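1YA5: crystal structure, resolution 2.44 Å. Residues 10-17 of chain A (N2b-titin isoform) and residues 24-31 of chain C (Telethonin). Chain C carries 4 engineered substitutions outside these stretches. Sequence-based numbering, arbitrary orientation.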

ATOM      1  N   GLN A  10     -17.571 -13.131   6.543  1.00 43.33           N
ATOM      2  CA  GLN A  10     -16.476 -12.236   6.212  1.00 45.63           C
ATOM      3  C   GLN A  10     -16.963 -10.922   5.636  1.00 44.07           C
ATOM      4  O   GLN A  10     -17.528 -10.887   4.556  1.00 45.14           O
ATOM      5  CB  GLN A  10     -15.531 -12.890   5.236  1.00 49.09           C
ATOM      6  CG  GLN A  10     -15.021 -11.919   4.214  1.00 49.07           C
ATOM      7  CD  GLN A  10     -13.625 -12.263   3.759  1.00 50.76           C
ATOM      8  OE1 GLN A  10     -13.164 -11.769   2.733  1.00 53.55           O
ATOM      9  NE2 GLN A  10     -12.947 -13.118   4.517  1.00 47.92           N
ATOM     10  N   PRO A  11     -16.722  -9.832   6.357  1.00 46.27           N
ATOM     11  CA  PRO A  11     -17.249  -8.516   5.985  1.00 45.62           C
ATOM     12  C   PRO A  11     -16.535  -7.949   4.767  1.00 48.33           C
ATOM     13  O   PRO A  11     -15.543  -8.517   4.324  1.00 48.65           O
ATOM     14  CB  PRO A  11     -16.958  -7.638   7.210  1.00 45.75           C
ATOM     15  CG  PRO A  11     -16.268  -8.495   8.197  1.00 50.09           C
ATOM     16  CD  PRO A  11     -15.903  -9.812   7.578  1.00 43.51           C
ATOM     17  N   LEU A  12     -17.027  -6.830   4.242  1.00 48.51           N
ATOM     18  CA  LEU A  12     -16.381  -6.163   3.120  1.00 47.18           C
ATOM     19  C   LEU A  12     -14.978  -5.727   3.480  1.00 47.84           C
ATOM     20  O   LEU A  12     -14.658  -5.553   4.653  1.00 50.39           O
ATOM     21  CB  LEU A  12     -17.168  -4.927   2.705  1.00 47.08           C
ATOM     22  CG  LEU A  12     -18.499  -5.074   1.981  1.00 47.19           C
ATOM     23  CD1 LEU A  12     -18.865  -3.711   1.392  1.00 40.66           C
ATOM     24  CD2 LEU A  12     -18.402  -6.146   0.901  1.00 41.28           C
ATOM     25  N   GLN A  13     -14.134  -5.551   2.470  1.00 47.46           N
ATOM     26  CA  GLN A  13     -12.910  -4.811   2.667  1.00 47.95           C
ATOM     27  C   GLN A  13     -12.823  -3.597   1.760  1.00 47.64           C
ATOM     28  O   GLN A  13     -13.432  -3.555   0.684  1.00 49.08           O
ATOM     29  CB  GLN A  13     -11.703  -5.702   2.467  1.00 50.11           C
ATOM     30  CG  GLN A  13     -11.402  -6.572   3.644  1.00 51.91           C
ATOM     31  CD  GLN A  13     -10.091  -7.282   3.496  1.00 51.41           C
ATOM     32  OE1 GLN A  13      -9.172  -7.076   4.287  1.00 53.66           O
ATOM     33  NE2 GLN A  13      -9.982  -8.113   2.469  1.00 48.21           N
ATOM     34  N   SER A  14     -12.057  -2.612   2.217  1.00 48.07           N
ATOM     35  CA  SER A  14     -11.805  -1.397   1.466  1.00 48.88           C
ATOM     36  C   SER A  14     -10.901  -1.709   0.283  1.00 48.51           C
ATOM     37  O   SER A  14     -10.222  -2.739   0.239  1.00 46.45           O
ATOM     38  CB  SER A  14     -11.205  -0.297   2.362  1.00 51.14           C
ATOM     39  OG  SER A  14     -12.051   0.021   3.469  1.00 47.33           O
ATOM     40  N   VAL A  15     -10.912  -0.828  -0.704  1.00 49.40           N
ATOM     41  CA  VAL A  15     -10.369  -1.193  -1.996  1.00 45.34           C
ATOM     42  C   VAL A  15      -9.761   0.048  -2.587  1.00 46.31           C
ATOM     43  O   VAL A  15     -10.437   1.070  -2.771  1.00 51.77           O
ATOM     44  CB  VAL A  15     -11.488  -1.706  -2.913  1.00 43.85           C
ATOM     45  CG1 VAL A  15     -11.046  -1.707  -4.308  1.00 44.28           C
ATOM     46  CG2 VAL A  15     -11.943  -3.087  -2.496  1.00 45.45           C
ATOM     47  N   VAL A  16      -8.474  -0.033  -2.857  1.00 49.01           N
ATOM     48  CA  VAL A  16      -7.754   1.042  -3.494  1.00 45.69           C
ATOM     49  C   VAL A  16      -7.407   0.534  -4.870  1.00 51.37           C
ATOM     50  O   VAL A  16      -6.758  -0.503  -5.015  1.00 47.28           O
ATOM     51  CB  VAL A  16      -6.464   1.345  -2.748  1.00 46.56           C
ATOM     52  CG1 VAL A  16      -5.367   1.700  -3.727  1.00 50.30           C
ATOM     53  CG2 VAL A  16      -6.676   2.485  -1.763  1.00 49.53           C
ATOM     54  N   VAL A  17      -7.847   1.260  -5.891  1.00 52.10           N
ATOM     55  CA  VAL A  17      -7.637   0.813  -7.245  1.00 50.36           C
ATOM     56  C   VAL A  17      -7.125   1.946  -8.121  1.00 50.99           C
ATOM     57  O   VAL A  17      -7.374   3.114  -7.848  1.00 48.99           O
ATOM     58  CB  VAL A  17      -8.943   0.287  -7.817  1.00 58.03           C
ATOM     59  CG1 VAL A  17      -9.825   1.447  -8.246  1.00 53.86           C
ATOM     60  CG2 VAL A  17      -8.681  -0.684  -8.965  1.00 51.03           C
TER
ATOM     61  N   GLU C  24     -15.550  -1.402  13.942  1.00 51.41           N
ATOM     62  CA  GLU C  24     -14.932  -0.405  13.072  1.00 50.80           C
ATOM     63  C   GLU C  24     -13.422  -0.661  13.053  1.00 48.46           C
ATOM     64  O   GLU C  24     -12.810  -0.822  14.112  1.00 47.59           O
ATOM     65  CB  GLU C  24     -15.240   1.013  13.581  1.00 50.49           C
ATOM     66  CG  GLU C  24     -15.568   2.031  12.479  1.00 58.65           C
ATOM     67  CD  GLU C  24     -15.105   3.468  12.794  1.00 55.44           C
ATOM     68  OE1 GLU C  24     -14.352   4.064  11.979  1.00 47.50           O
ATOM     69  OE2 GLU C  24     -15.493   3.999  13.857  1.00 58.01           O
ATOM     70  N   TRP C  25     -12.820  -0.712  11.860  1.00 45.81           N
ATOM     71  CA  TRP C  25     -11.371  -0.833  11.816  1.00 44.64           C
ATOM     72  C   TRP C  25     -10.616  -0.088  10.710  1.00 48.11           C
ATOM     73  O   TRP C  25     -11.089   0.118   9.590  1.00 49.16           O
ATOM     74  CB  TRP C  25     -10.948  -2.290  11.849  1.00 44.95           C
ATOM     75  CG  TRP C  25     -11.272  -3.055  10.616  1.00 45.20           C
ATOM     76  CD1 TRP C  25     -10.426  -3.361   9.597  1.00 45.23           C
ATOM     77  CD2 TRP C  25     -12.533  -3.641  10.285  1.00 48.92           C
ATOM     78  NE1 TRP C  25     -11.072  -4.121   8.650  1.00 50.97           N
ATOM     79  CE2 TRP C  25     -12.370  -4.309   9.045  1.00 51.38           C
ATOM     80  CE3 TRP C  25     -13.786  -3.677  10.919  1.00 42.71           C
ATOM     81  CZ2 TRP C  25     -13.409  -5.015   8.430  1.00 46.68           C
ATOM     82  CZ3 TRP C  25     -14.823  -4.370  10.300  1.00 49.31           C
ATOM     83  CH2 TRP C  25     -14.626  -5.033   9.068  1.00 48.76           C
ATOM     84  N   LYS C  26      -9.386   0.313  11.053  1.00 49.10           N
ATOM     85  CA  LYS C  26      -8.442   0.893  10.115  1.00 46.05           C
ATOM     86  C   LYS C  26      -8.118  -0.185   9.116  1.00 42.54           C
ATOM     87  O   LYS C  26      -7.426  -1.133   9.456  1.00 48.27           O
ATOM     88  CB  LYS C  26      -7.178   1.315  10.847  1.00 48.33           C
ATOM     89  CG  LYS C  26      -7.387   2.491  11.773  1.00 50.73           C
ATOM     90  CD  LYS C  26      -6.109   2.813  12.550  1.00 59.60           C
ATOM     91  CE  LYS C  26      -6.013   4.299  12.907  1.00 55.78           C
ATOM     92  NZ  LYS C  26      -6.777   4.603  14.141  1.00 54.11           N
ATOM     93  N   ASP C  27      -8.631  -0.074   7.897  1.00 45.66           N
ATOM     94  CA  ASP C  27      -8.556  -1.199   6.953  1.00 44.90           C
ATOM     95  C   ASP C  27      -7.375  -1.065   6.013  1.00 47.67           C
ATOM     96  O   ASP C  27      -6.517  -1.948   5.947  1.00 48.69           O
ATOM     97  CB  ASP C  27      -9.851  -1.299   6.148  1.00 44.45           C
ATOM     98  CG  ASP C  27      -9.788  -2.339   5.036  1.00 48.20           C
ATOM     99  OD1 ASP C  27      -8.674  -2.709   4.595  1.00 49.65           O
ATOM    100  OD2 ASP C  27     -10.853  -2.790   4.582  1.00 46.32           O
ATOM    101  N   LEU C  28      -7.356   0.038   5.286  1.00 52.83           N
ATOM    102  CA  LEU C  28      -6.340   0.297   4.284  1.00 46.32           C
ATOM    103  C   LEU C  28      -5.677   1.591   4.648  1.00 48.78           C
ATOM    104  O   LEU C  28      -6.342   2.547   5.047  1.00 46.29           O
ATOM    105  CB  LEU C  28      -6.986   0.458   2.916  1.00 51.85           C
ATOM    106  CG  LEU C  28      -6.189   0.162   1.647  1.00 47.62           C
ATOM    107  CD1 LEU C  28      -5.145  -0.864   1.949  1.00 63.70           C
ATOM    108  CD2 LEU C  28      -7.107  -0.378   0.575  1.00 44.53           C
ATOM    109  N   THR C  29      -4.362   1.626   4.510  1.00 50.41           N
ATOM    110  CA  THR C  29      -3.626   2.853   4.702  1.00 53.08           C
ATOM    111  C   THR C  29      -2.724   3.099   3.487  1.00 50.70           C
ATOM    112  O   THR C  29      -2.021   2.203   3.062  1.00 45.27           O
ATOM    113  CB  THR C  29      -2.790   2.745   5.946  1.00 53.09           C
ATOM    114  OG1 THR C  29      -2.310   4.048   6.307  1.00 53.72           O
ATOM    115  CG2 THR C  29      -1.609   1.846   5.662  1.00 54.69           C
ATOM    116  N   LEU C  30      -2.770   4.314   2.933  1.00 51.73           N
ATOM    117  CA  LEU C  30      -2.008   4.675   1.731  1.00 45.06           C
ATOM    118  C   LEU C  30      -1.113   5.849   2.004  1.00 48.24           C
ATOM    119  O   LEU C  30      -1.586   6.912   2.415  1.00 50.23           O
ATOM    120  CB  LEU C  30      -2.952   5.080   0.604  1.00 44.81           C
ATOM    121  CG  LEU C  30      -2.341   5.089  -0.800  1.00 51.58           C
ATOM    122  CD1 LEU C  30      -2.310   3.651  -1.424  1.00 47.28           C
ATOM    123  CD2 LEU C  30      -3.112   6.042  -1.690  1.00 50.49           C
ATOM    124  N   SER C  31       0.179   5.692   1.764  1.00 49.87           N
ATOM    125  CA  SER C  31       1.056   6.844   1.923  1.00 51.56           C
ATOM    126  C   SER C  31       1.936   7.142   0.728  1.00 53.85           C
ATOM    127  O   SER C  31       2.146   6.287  -0.153  1.00 46.07           O
ATOM    128  CB  SER C  31       1.904   6.770   3.199  1.00 50.97           C
ATOM    129  OG  SER C  31       2.128   5.434   3.599  1.00 52.76           O
TER

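The apolar centre of this contact forms where V16(A) meets L28(C). Both side chains leave their backbones toward the opposing stretch, and CG2 of V16(A) lies 3.7 Å from CD2 of L28(C), ordinary van der Waals distance; valine offers a compact apolar group here. The same leucine methyl also packs against titin backbone, with CD2 of L28(C) 3.9 Å from O of S14(A); a long, branched side chain suits a place where it must reach across to both backbone and side chain. The patch extends more loosely to L30(C), whose CD1 lies 4.3 Å from CG1 of V16(A). Between these two leucines T29(C) points away, in the usual strand alternation, and the CA-to-CB bond of V15(A) likewise points away from the telethonin stretch. In a separate apolar contact, CG of P11(A) lies 3.9 Å from CH2 of W25(C), proline's apolar ring suiting the indole carbons.

At its edge the contact becomes polar. D27(C), with chi1 near t, brings OD2 to 2.7 Å from the backbone N of S14(A), and the N-H...O angle of 176° makes this a short, nearly linear hydrogen bond. A carboxylate oxygen is a strong acceptor for a main-chain N-H. OG of S14(A), on a short polar side chain, lies 3.3 Å from the same OD2, at best a weak hydrogen bond.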